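Local coordinates for protein halohydrin dehalogenase (Rhizobium radiobacter, PDB 4IY1) that probably catalyses the release of halide from vicinal halohydrins to form epoxides, on a short-chain dehydrogenase/reductase scaffold, at residues P169-G181 / L211-L224. The protein carries 37 engineered substitutions. Residues are numbered along the deposited sequence; the frame is centred on the assembly and turned at random.
Sequences PVFAIAPNGVDSG and LGTQKELGELVTFL. Engineered in segment 169-181: A174 (natural residue Gly), G177 (natural residue Tyr), V178 (natural residue Leu), D179 (natural residue His), G181 (natural residue Glu). Engineered in segment 211-224: T222 (natural residue Ala).
G212 pairs through its N and its O with the loop that follows strand 170-175: its N donates to G177 O at 2.6 Å, and its O accepts from D179 N at 2.7 Å, a single beta bridge around V178, an engineered residue like G177 and D179. Beside it, the Q214 amide sends NE2 to D179 O at 2.8 Å, nearly straight (162°), with D179 O lying close to the plane of the Q214 amide. The chain bends at chi2 (-62°) to bring NE2 there, also against V178 CG1. Farther along, apolar side chains join the antiparallel helix and strand: I173 CD1 meets V221 CG2 at 3.6 Å, and L224 CD2 lies over the F171 ring, 4.2 Å from its centroid. T213 and E216 form a capping box that fixes the helix start, and R210 pairs with E216. Q214 also bonds F12 and G16 in the loop and helix that follow the first strand of this Rossmann-type fold. A leucine in place of Q214 would probably leave D179 O, F12 O and G16 N without their side-chain partner, loosening the loop's tie to helix 214-225. Polar bonds thus set the loop at the C-terminal end of the sheet, while apolar contacts hold helix 214-225 against strand 170-175.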
loop_
_atom_site.group_PDB
_atom_site.type_symbol
_atom_site.label_atom_id
_atom_site.label_comp_id
_atom_site.label_asym_id
_atom_site.label_seq_id
_atom_site.Cartn_x
_atom_site.Cartn_y
_atom_site.Cartn_z
ATOM N N PRO B 169 -17.555 3.614 12.776
ATOM C CA PRO B 169 -16.669 3.157 11.695
ATOM C C PRO B 169 -16.511 4.228 10.635
ATOM O O PRO B 169 -17.442 4.998 10.404
ATOM C CB PRO B 169 -17.422 1.949 11.111
ATOM C CG PRO B 169 -18.289 1.472 12.255
ATOM C CD PRO B 169 -18.759 2.769 12.868
ATOM N N VAL B 170 -15.301 4.376 10.095
ATOM C CA VAL B 170 -15.077 5.366 9.023
ATOM C C VAL B 170 -14.431 4.652 7.806
ATOM O O VAL B 170 -13.593 3.795 7.989
ATOM C CB VAL B 170 -14.167 6.511 9.511
ATOM C CG1 VAL B 170 -14.000 7.569 8.458
ATOM C CG2 VAL B 170 -14.710 7.155 10.821
ATOM N N PHE B 171 -14.892 4.961 6.594
ATOM C CA PHE B 171 -14.539 4.194 5.383
ATOM C C PHE B 171 -14.300 5.194 4.267
ATOM O O PHE B 171 -14.972 6.231 4.228
ATOM C CB PHE B 171 -15.700 3.302 4.925
ATOM C CG PHE B 171 -16.123 2.297 5.927
ATOM C CD1 PHE B 171 -17.319 2.433 6.586
ATOM C CD2 PHE B 171 -15.328 1.170 6.181
ATOM C CE1 PHE B 171 -17.741 1.477 7.493
ATOM C CE2 PHE B 171 -15.723 0.235 7.116
ATOM C CZ PHE B 171 -16.920 0.381 7.769
ATOM N N ALA B 172 -13.425 4.854 3.315
ATOM C CA ALA B 172 -13.402 5.555 2.013
ATOM C C ALA B 172 -13.703 4.591 0.849
ATOM O O ALA B 172 -13.259 3.446 0.856
ATOM C CB ALA B 172 -12.063 6.242 1.780
ATOM N N ILE B 173 -14.466 5.052 -0.136
ATOM C CA ILE B 173 -14.704 4.234 -1.325
ATOM C C ILE B 173 -14.047 4.920 -2.502
ATOM O O ILE B 173 -14.385 6.044 -2.831
ATOM C CB ILE B 173 -16.208 4.040 -1.626
ATOM C CG1 ILE B 173 -16.859 3.162 -0.567
ATOM C CG2 ILE B 173 -16.390 3.374 -3.009
ATOM C CD1 ILE B 173 -18.395 3.197 -0.620
ATOM N N ALA B 174 -13.080 4.244 -3.115
ATOM C CA ALA B 174 -12.242 4.871 -4.115
ATOM C C ALA B 174 -12.573 4.240 -5.493
ATOM O O ALA B 174 -12.060 3.190 -5.824
ATOM C CB ALA B 174 -10.755 4.623 -3.780
ATOM N N PRO B 175 -13.484 4.853 -6.248
ATOM C CA PRO B 175 -13.967 4.203 -7.462
ATOM C C PRO B 175 -13.150 4.527 -8.695
ATOM O O PRO B 175 -12.364 5.482 -8.712
ATOM C CB PRO B 175 -15.408 4.733 -7.611
ATOM C CG PRO B 175 -15.648 5.615 -6.415
ATOM C CD PRO B 175 -14.320 5.993 -5.865
ATOM N N ASN B 176 -13.233 3.655 -9.685
ATOM C CA ASN B 176 -12.944 4.062 -11.069
ATOM C C ASN B 176 -13.873 3.300 -12.019
ATOM O O ASN B 176 -14.201 2.153 -11.756
ATOM C CB ASN B 176 -11.472 3.812 -11.427
ATOM C CG ASN B 176 -11.125 4.268 -12.846
ATOM O OD1 ASN B 176 -10.985 3.449 -13.768
ATOM N ND2 ASN B 176 -10.973 5.570 -13.025
ATOM N N GLY B 177 -14.386 3.982 -13.047
ATOM C CA GLY B 177 -15.170 3.331 -14.084
ATOM C C GLY B 177 -16.586 3.021 -13.627
ATOM O O GLY B 177 -17.203 2.055 -14.099
ATOM N N VAL B 178 -17.117 3.829 -12.706
ATOM C CA VAL B 178 -18.491 3.621 -12.290
ATOM C C VAL B 178 -19.422 4.438 -13.181
ATOM O O VAL B 178 -19.280 5.652 -13.285
ATOM C CB VAL B 178 -18.731 3.990 -10.817
ATOM C CG1 VAL B 178 -20.217 3.902 -10.527
ATOM C CG2 VAL B 178 -17.966 3.031 -9.897
ATOM N N ASP B 179 -20.329 3.758 -13.875
ATOM C CA ASP B 179 -21.256 4.453 -14.740
ATOM C C ASP B 179 -22.020 5.576 -13.973
ATOM O O ASP B 179 -22.683 5.318 -12.955
ATOM C CB ASP B 179 -22.213 3.465 -15.421
ATOM C CG ASP B 179 -23.349 4.175 -16.149
ATOM O OD1 ASP B 179 -24.507 4.058 -15.685
ATOM O OD2 ASP B 179 -23.045 5.018 -17.036
ATOM N N SER B 180 -21.802 6.829 -14.379
ATOM C CA SER B 180 -22.460 7.957 -13.707
ATOM C C SER B 180 -23.695 8.438 -14.445
ATOM O O SER B 180 -24.313 9.442 -14.057
ATOM C CB SER B 180 -21.488 9.129 -13.438
ATOM O OG SER B 180 -20.546 9.341 -14.487
ATOM N N GLY B 181 -24.066 7.712 -15.503
ATOM C CA GLY B 181 -25.307 7.968 -16.240
ATOM C C GLY B 181 -25.274 9.327 -16.909
ATOM O O GLY B 181 -24.414 9.582 -17.749
ATOM N N LEU B 211 -17.748 -1.234 -17.175
ATOM C CA LEU B 211 -17.904 -0.188 -16.181
ATOM C C LEU B 211 -18.625 -0.802 -15.000
ATOM O O LEU B 211 -19.387 -1.748 -15.166
ATOM C CB LEU B 211 -18.752 0.980 -16.735
ATOM C CG LEU B 211 -18.207 1.820 -17.887
ATOM C CD1 LEU B 211 -19.300 2.679 -18.527
ATOM C CD2 LEU B 211 -17.032 2.680 -17.456
ATOM N N GLY B 212 -18.441 -0.231 -13.812
ATOM C CA GLY B 212 -19.250 -0.657 -12.667
ATOM C C GLY B 212 -20.578 0.076 -12.663
ATOM O O GLY B 212 -20.713 1.138 -13.288
ATOM N N THR B 213 -21.570 -0.480 -11.989
ATOM C CA THR B 213 -22.880 0.165 -11.964
ATOM C C THR B 213 -23.046 1.025 -10.712
ATOM O O THR B 213 -22.330 0.822 -9.717
ATOM C CB THR B 213 -24.018 -0.877 -12.080
ATOM O OG1 THR B 213 -24.006 -1.736 -10.934
ATOM C CG2 THR B 213 -23.798 -1.761 -13.370
ATOM N N GLN B 214 -23.929 2.024 -10.793
ATOM C CA GLN B 214 -24.396 2.739 -9.616
ATOM C C GLN B 214 -24.832 1.767 -8.545
ATOM O O GLN B 214 -24.644 2.012 -7.350
ATOM C CB GLN B 214 -25.575 3.690 -9.934
ATOM C CG GLN B 214 -25.174 4.986 -10.606
ATOM C CD GLN B 214 -24.258 5.861 -9.748
ATOM O OE1 GLN B 214 -24.649 6.332 -8.673
ATOM N NE2 GLN B 214 -23.045 6.131 -10.259
ATOM N N LYS B 215 -25.509 0.709 -8.955
ATOM C CA LYS B 215 -26.108 -0.172 -7.989
ATOM C C LYS B 215 -25.006 -0.886 -7.175
ATOM O O LYS B 215 -25.225 -1.263 -6.031
ATOM C CB LYS B 215 -26.994 -1.201 -8.690
ATOM C CG LYS B 215 -27.396 -2.341 -7.781
ATOM C CD LYS B 215 -28.828 -2.765 -8.024
ATOM C CE LYS B 215 -29.571 -3.069 -6.730
ATOM N NZ LYS B 215 -30.407 -4.277 -6.967
ATOM N N GLU B 216 -23.867 -1.156 -7.803
ATOM C CA GLU B 216 -22.763 -1.828 -7.097
ATOM C C GLU B 216 -22.190 -0.876 -6.037
ATOM O O GLU B 216 -22.119 -1.213 -4.847
ATOM C CB GLU B 216 -21.676 -2.276 -8.090
ATOM C CG GLU B 216 -22.059 -3.537 -8.886
ATOM C CD GLU B 216 -21.025 -3.901 -9.949
ATOM O OE1 GLU B 216 -20.411 -4.992 -9.836
ATOM O OE2 GLU B 216 -20.717 -3.035 -10.817
ATOM N N LEU B 217 -22.025 0.375 -6.447
ATOM C CA LEU B 217 -21.540 1.419 -5.571
ATOM C C LEU B 217 -22.513 1.682 -4.415
ATOM O O LEU B 217 -22.117 1.684 -3.244
ATOM C CB LEU B 217 -21.241 2.692 -6.371
ATOM C CG LEU B 217 -20.486 3.768 -5.569
ATOM C CD1 LEU B 217 -19.727 4.756 -6.443
ATOM C CD2 LEU B 217 -21.463 4.464 -4.644
ATOM N N GLY B 218 -23.805 1.720 -4.727
ATOM C CA GLY B 218 -24.864 1.694 -3.706
ATOM C C GLY B 218 -24.909 0.503 -2.779
ATOM O O GLY B 218 -25.213 0.637 -1.583
ATOM N N GLU B 219 -24.723 -0.692 -3.320
ATOM C CA GLU B 219 -24.807 -1.875 -2.469
ATOM C C GLU B 219 -23.662 -1.830 -1.424
ATOM O O GLU B 219 -23.832 -2.230 -0.272
ATOM C CB GLU B 219 -24.728 -3.165 -3.310
ATOM C CG GLU B 219 -25.886 -3.348 -4.297
ATOM C CD GLU B 219 -27.047 -4.110 -3.697
ATOM O OE1 GLU B 219 -27.104 -4.262 -2.466
ATOM O OE2 GLU B 219 -27.864 -4.632 -4.460
ATOM N N LEU B 220 -22.509 -1.321 -1.834
ATOM C CA LEU B 220 -21.341 -1.307 -0.963
ATOM C C LEU B 220 -21.557 -0.283 0.144
ATOM O O LEU B 220 -21.455 -0.602 1.315
ATOM C CB LEU B 220 -20.075 -0.954 -1.747
ATOM C CG LEU B 220 -18.818 -0.830 -0.874
ATOM C CD1 LEU B 220 -18.564 -2.118 -0.078
ATOM C CD2 LEU B 220 -17.592 -0.485 -1.682
ATOM N N VAL B 221 -21.914 0.926 -0.250
ATOM C CA VAL B 221 -22.269 1.979 0.695
ATOM C C VAL B 221 -23.234 1.402 1.724
ATOM O O VAL B 221 -23.035 1.541 2.929
ATOM C CB VAL B 221 -22.952 3.178 -0.019
ATOM C CG1 VAL B 221 -23.770 3.996 0.989
ATOM C CG2 VAL B 221 -21.923 4.059 -0.717
ATOM N N THR B 222 -24.267 0.710 1.247
ATOM C CA THR B 222 -25.342 0.253 2.126
ATOM C C THR B 222 -24.930 -0.893 3.039
ATOM O O THR B 222 -25.282 -0.907 4.219
ATOM C CB THR B 222 -26.588 -0.157 1.316
ATOM O OG1 THR B 222 -27.027 0.965 0.526
ATOM C CG2 THR B 222 -27.718 -0.591 2.240
ATOM N N PHE B 223 -24.125 -1.824 2.524
ATOM C CA PHE B 223 -23.513 -2.831 3.397
ATOM C C PHE B 223 -22.650 -2.197 4.517
ATOM O O PHE B 223 -22.686 -2.630 5.690
ATOM C CB PHE B 223 -22.662 -3.791 2.547
ATOM C CG PHE B 223 -21.932 -4.827 3.351
ATOM C CD1 PHE B 223 -22.625 -5.863 3.948
ATOM C CD2 PHE B 223 -20.551 -4.790 3.466
ATOM C CE1 PHE B 223 -21.969 -6.805 4.701
ATOM C CE2 PHE B 223 -19.870 -5.777 4.159
ATOM C CZ PHE B 223 -20.572 -6.790 4.764
ATOM N N LEU B 224 -21.806 -1.238 4.148
ATOM C CA LEU B 224 -20.926 -0.590 5.151
ATOM C C LEU B 224 -21.757 0.138 6.216
ATOM O O LEU B 224 -21.454 0.077 7.412
ATOM C CB LEU B 224 -19.949 0.406 4.501
ATOM C CG LEU B 224 -19.006 -0.262 3.502
ATOM C CD1 LEU B 224 -18.056 0.773 2.906
ATOM C CD2 LEU B 224 -18.264 -1.415 4.160
HETATM O O HOH W 1 -25.469 2.075 -13.270
#